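Arfgap-like finger domain containing protein (Cryptosporidium parvum Iowa II, PDB 2OWA) probably acts as a GTPase-activating protein for ADP-ribosylation factors, this chain being its zinc-finger ArfGAP domain. Local coordinates at residues R37-C42 against F57-C62. Residues are numbered along the deposited sequence; the frame is centred on the assembly and turned at random.
Sequences RTCFDC and FICLNC. With ZN (zinc ion), chain C.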
ATOM      1  N   ARG A  37       4.440  -3.882   9.835  1.00 26.76           N
ATOM      2  CA  ARG A  37       3.930  -3.719  11.213  1.00 27.30           C
ATOM      3  C   ARG A  37       4.152  -2.318  11.790  1.00 26.35           C
ATOM      4  O   ARG A  37       3.797  -2.005  12.920  1.00 26.54           O
ATOM      5  CB  ARG A  37       4.509  -4.815  12.104  1.00 27.95           C
ATOM      6  CG  ARG A  37       4.053  -6.200  11.655  1.00 27.99           C
ATOM      7  CD  ARG A  37       4.260  -7.205  12.725  1.00 35.33           C
ATOM      8  NE  ARG A  37       3.192  -7.201  13.737  1.00 38.51           N
ATOM      9  CZ  ARG A  37       3.196  -7.996  14.804  1.00 38.46           C
ATOM     10  NH1 ARG A  37       4.210  -8.837  14.986  1.00 38.40           N
ATOM     11  NH2 ARG A  37       2.203  -7.944  15.691  1.00 39.27           N
ATOM     12  N   THR A  38       4.694  -1.456  10.959  1.00 25.55           N
ATOM     13  CA  THR A  38       4.813  -0.063  11.288  1.00 25.33           C
ATOM     14  C   THR A  38       4.337   0.758  10.059  1.00 23.72           C
ATOM     15  O   THR A  38       4.561   0.357   8.936  1.00 21.75           O
ATOM     16  CB  THR A  38       6.266   0.207  11.667  1.00 25.87           C
ATOM     17  OG1 THR A  38       6.440   1.591  11.943  1.00 32.21           O
ATOM     18  CG2 THR A  38       7.201  -0.186  10.553  1.00 26.53           C
ATOM     19  N   CYS A  39       3.651   1.876  10.277  1.00 22.43           N
ATOM     20  CA  CYS A  39       3.118   2.686   9.157  1.00 20.95           C
ATOM     21  C   CYS A  39       4.254   3.144   8.241  1.00 20.94           C
ATOM     22  O   CYS A  39       5.311   3.555   8.721  1.00 21.21           O
ATOM     23  CB  CYS A  39       2.376   3.891   9.699  1.00 19.17           C
ATOM     24  SG  CYS A  39       2.001   5.202   8.549  1.00 20.82           S
ATOM     25  N   PHE A  40       4.029   3.090   6.934  1.00 19.33           N
ATOM     26  CA  PHE A  40       5.059   3.492   5.967  1.00 19.61           C
ATOM     27  C   PHE A  40       5.482   4.964   6.146  1.00 20.29           C
ATOM     28  O   PHE A  40       6.648   5.305   5.914  1.00 20.32           O
ATOM     29  CB  PHE A  40       4.582   3.254   4.515  1.00 18.34           C
ATOM     30  CG  PHE A  40       5.673   3.430   3.485  1.00 17.65           C
ATOM     31  CD1 PHE A  40       6.666   2.461   3.332  1.00 15.52           C
ATOM     32  CD2 PHE A  40       5.697   4.544   2.666  1.00 16.97           C
ATOM     33  CE1 PHE A  40       7.702   2.617   2.382  1.00 16.56           C
ATOM     34  CE2 PHE A  40       6.741   4.700   1.694  1.00 16.05           C
ATOM     35  CZ  PHE A  40       7.731   3.716   1.582  1.00 16.28           C
ATOM     36  N   ASP A  41       4.544   5.830   6.525  1.00 20.83           N
ATOM     37  CA  ASP A  41       4.849   7.271   6.652  1.00 21.28           C
ATOM     38  C   ASP A  41       5.387   7.697   8.023  1.00 22.85           C
ATOM     39  O   ASP A  41       6.344   8.488   8.093  1.00 24.35           O
ATOM     40  CB  ASP A  41       3.614   8.125   6.339  1.00 20.71           C
ATOM     41  CG  ASP A  41       3.159   8.004   4.896  1.00 20.51           C
ATOM     42  OD1 ASP A  41       3.712   7.143   4.165  1.00 18.79           O
ATOM     43  OD2 ASP A  41       2.242   8.780   4.513  1.00 18.45           O
ATOM     44  N   CYS A  42       4.790   7.194   9.110  1.00 23.98           N
ATOM     45  CA  CYS A  42       5.127   7.712  10.431  1.00 25.38           C
ATOM     46  C   CYS A  42       5.565   6.678  11.464  1.00 27.24           C
ATOM     47  O   CYS A  42       5.819   7.030  12.616  1.00 27.59           O
ATOM     48  CB  CYS A  42       3.953   8.500  10.986  1.00 25.56           C
ATOM     49  SG  CYS A  42       2.695   7.465  11.727  1.00 22.67           S
ATOM     50  N   PHE A  57       1.330  -0.192   3.641  1.00 17.54           N
ATOM     51  CA  PHE A  57       0.399  -0.060   4.784  1.00 17.74           C
ATOM     52  C   PHE A  57       0.697   1.183   5.615  1.00 17.18           C
ATOM     53  O   PHE A  57       1.863   1.462   5.918  1.00 18.61           O
ATOM     54  CB  PHE A  57       0.468  -1.273   5.700  1.00 17.85           C
ATOM     55  CG  PHE A  57      -0.009  -2.512   5.061  1.00 19.95           C
ATOM     56  CD1 PHE A  57      -1.344  -2.868   5.137  1.00 19.59           C
ATOM     57  CD2 PHE A  57       0.888  -3.333   4.353  1.00 17.00           C
ATOM     58  CE1 PHE A  57      -1.803  -4.055   4.505  1.00 22.97           C
ATOM     59  CE2 PHE A  57       0.455  -4.492   3.736  1.00 18.50           C
ATOM     60  CZ  PHE A  57      -0.887  -4.872   3.827  1.00 20.32           C
ATOM     61  N   ILE A  58      -0.366   1.888   5.997  1.00 16.90           N
ATOM     62  CA  ILE A  58      -0.274   3.209   6.661  1.00 16.59           C
ATOM     63  C   ILE A  58      -1.336   3.280   7.770  1.00 18.24           C
ATOM     64  O   ILE A  58      -2.301   2.554   7.700  1.00 19.08           O
ATOM     65  CB  ILE A  58      -0.487   4.368   5.643  1.00 15.31           C
ATOM     66  CG1 ILE A  58      -1.816   4.214   4.850  1.00 16.06           C
ATOM     67  CG2 ILE A  58       0.785   4.526   4.724  1.00 12.53           C
ATOM     68  CD1 ILE A  58      -2.090   5.372   3.884  1.00 15.85           C
ATOM     69  N   CYS A  59      -1.177   4.170   8.755  1.00 19.35           N
ATOM     70  CA  CYS A  59      -2.094   4.236   9.871  1.00 20.72           C
ATOM     71  C   CYS A  59      -3.325   5.083   9.538  1.00 22.43           C
ATOM     72  O   CYS A  59      -3.387   5.751   8.499  1.00 22.76           O
ATOM     73  CB  CYS A  59      -1.392   4.770  11.144  1.00 20.02           C
ATOM     74  SG  CYS A  59      -0.787   6.507  11.050  1.00 21.35           S
ATOM     75  N   LEU A  60      -4.288   5.067  10.452  1.00 24.16           N
ATOM     76  CA  LEU A  60      -5.537   5.800  10.312  1.00 26.35           C
ATOM     77  C   LEU A  60      -5.298   7.304  10.165  1.00 26.57           C
ATOM     78  O   LEU A  60      -6.037   7.985   9.447  1.00 27.80           O
ATOM     79  CB  LEU A  60      -6.505   5.442  11.470  1.00 27.31           C
ATOM     80  CG  LEU A  60      -6.102   5.565  12.955  1.00 30.48           C
ATOM     81  CD1 LEU A  60      -6.001   7.022  13.359  1.00 34.32           C
ATOM     82  CD2 LEU A  60      -7.084   4.838  13.914  1.00 28.67           C
ATOM     83  N   ASN A  61      -4.249   7.810  10.818  1.00 25.43           N
ATOM     84  CA  ASN A  61      -3.835   9.204  10.716  1.00 25.65           C
ATOM     85  C   ASN A  61      -3.291   9.495   9.303  1.00 24.24           C
ATOM     86  O   ASN A  61      -3.804  10.368   8.608  1.00 23.95           O
ATOM     87  CB  ASN A  61      -2.768   9.510  11.787  1.00 26.49           C
ATOM     88  CG  ASN A  61      -2.610  11.001  12.064  1.00 32.21           C
ATOM     89  OD1 ASN A  61      -2.048  11.766  11.251  1.00 38.01           O
ATOM     90  ND2 ASN A  61      -3.099  11.430  13.247  1.00 38.40           N
ATOM     91  N   CYS A  62      -2.308   8.726   8.859  1.00 22.21           N
ATOM     92  CA  CYS A  62      -1.699   8.973   7.543  1.00 22.86           C
ATOM     93  C   CYS A  62      -2.672   8.690   6.407  1.00 23.00           C
ATOM     94  O   CYS A  62      -2.597   9.350   5.385  1.00 23.44           O
ATOM     95  CB  CYS A  62      -0.378   8.198   7.370  1.00 21.58           C
ATOM     96  SG  CYS A  62       0.814   8.772   8.591  1.00 20.43           S
TER
HETATM   97 ZN    ZN C 201       1.200   7.021   9.919  1.00 24.29          ZN
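C39 and C42 of the loop 37-42 and C59 and C62 of segment 57-62 close round one zinc ion to form the Cys4 zinc finger of the ArfGAP domain. Each pair is a CxxC: the first lies in the loop after helix 20-32, the second where strand 56-58 passes into helix 60-67. C39 SG binds the zinc at 2.4 Å and C62 SG at 2.2 Å, and C42 SG stands 3.7 Å from C59 SG, as expected for tetrahedral coordination. Cysteine suits all four places because its soft thiolate binds zinc tightly.

Two of the sulfurs, those of C39 and C59, also accept backbone N-H groups, which would temper the negative charge of a four-thiolate site. C39 SG, anti to its own backbone N (chi1 165°), reaches across to take a weak bond from C59 N, and within its own loop accepts from D41 N, again weakly, and from C42 N. C59 occupies the N-cap of helix 60-67, its SG receiving C62 N at 3.5 Å in a nearly straight bond of 166°.

One backbone bond joins the loop to the strand: F40 N gives its hydrogen to F57 O at 2.9 Å. The F40 ring turns away from segment 57-62 toward A100 and F104 of helix 97-107 and the edge-to-face ring of Y119, partners that suit phenylalanine.

Apolar contact is slight: the CG2 branch of I58 reaches to 4.0 Å from F40 CB, while I58 CB lies against C39 SG.

D41 lies alongside I58, pointing the same way. Aspartate offers two oxygens for three polar partners: OD1 hydrogen-bonds with Y119 OH, OD2 with H66 NE2 and, in a salt bridge, with K117, while D41 CB rests 3.7 Å from C62 SG.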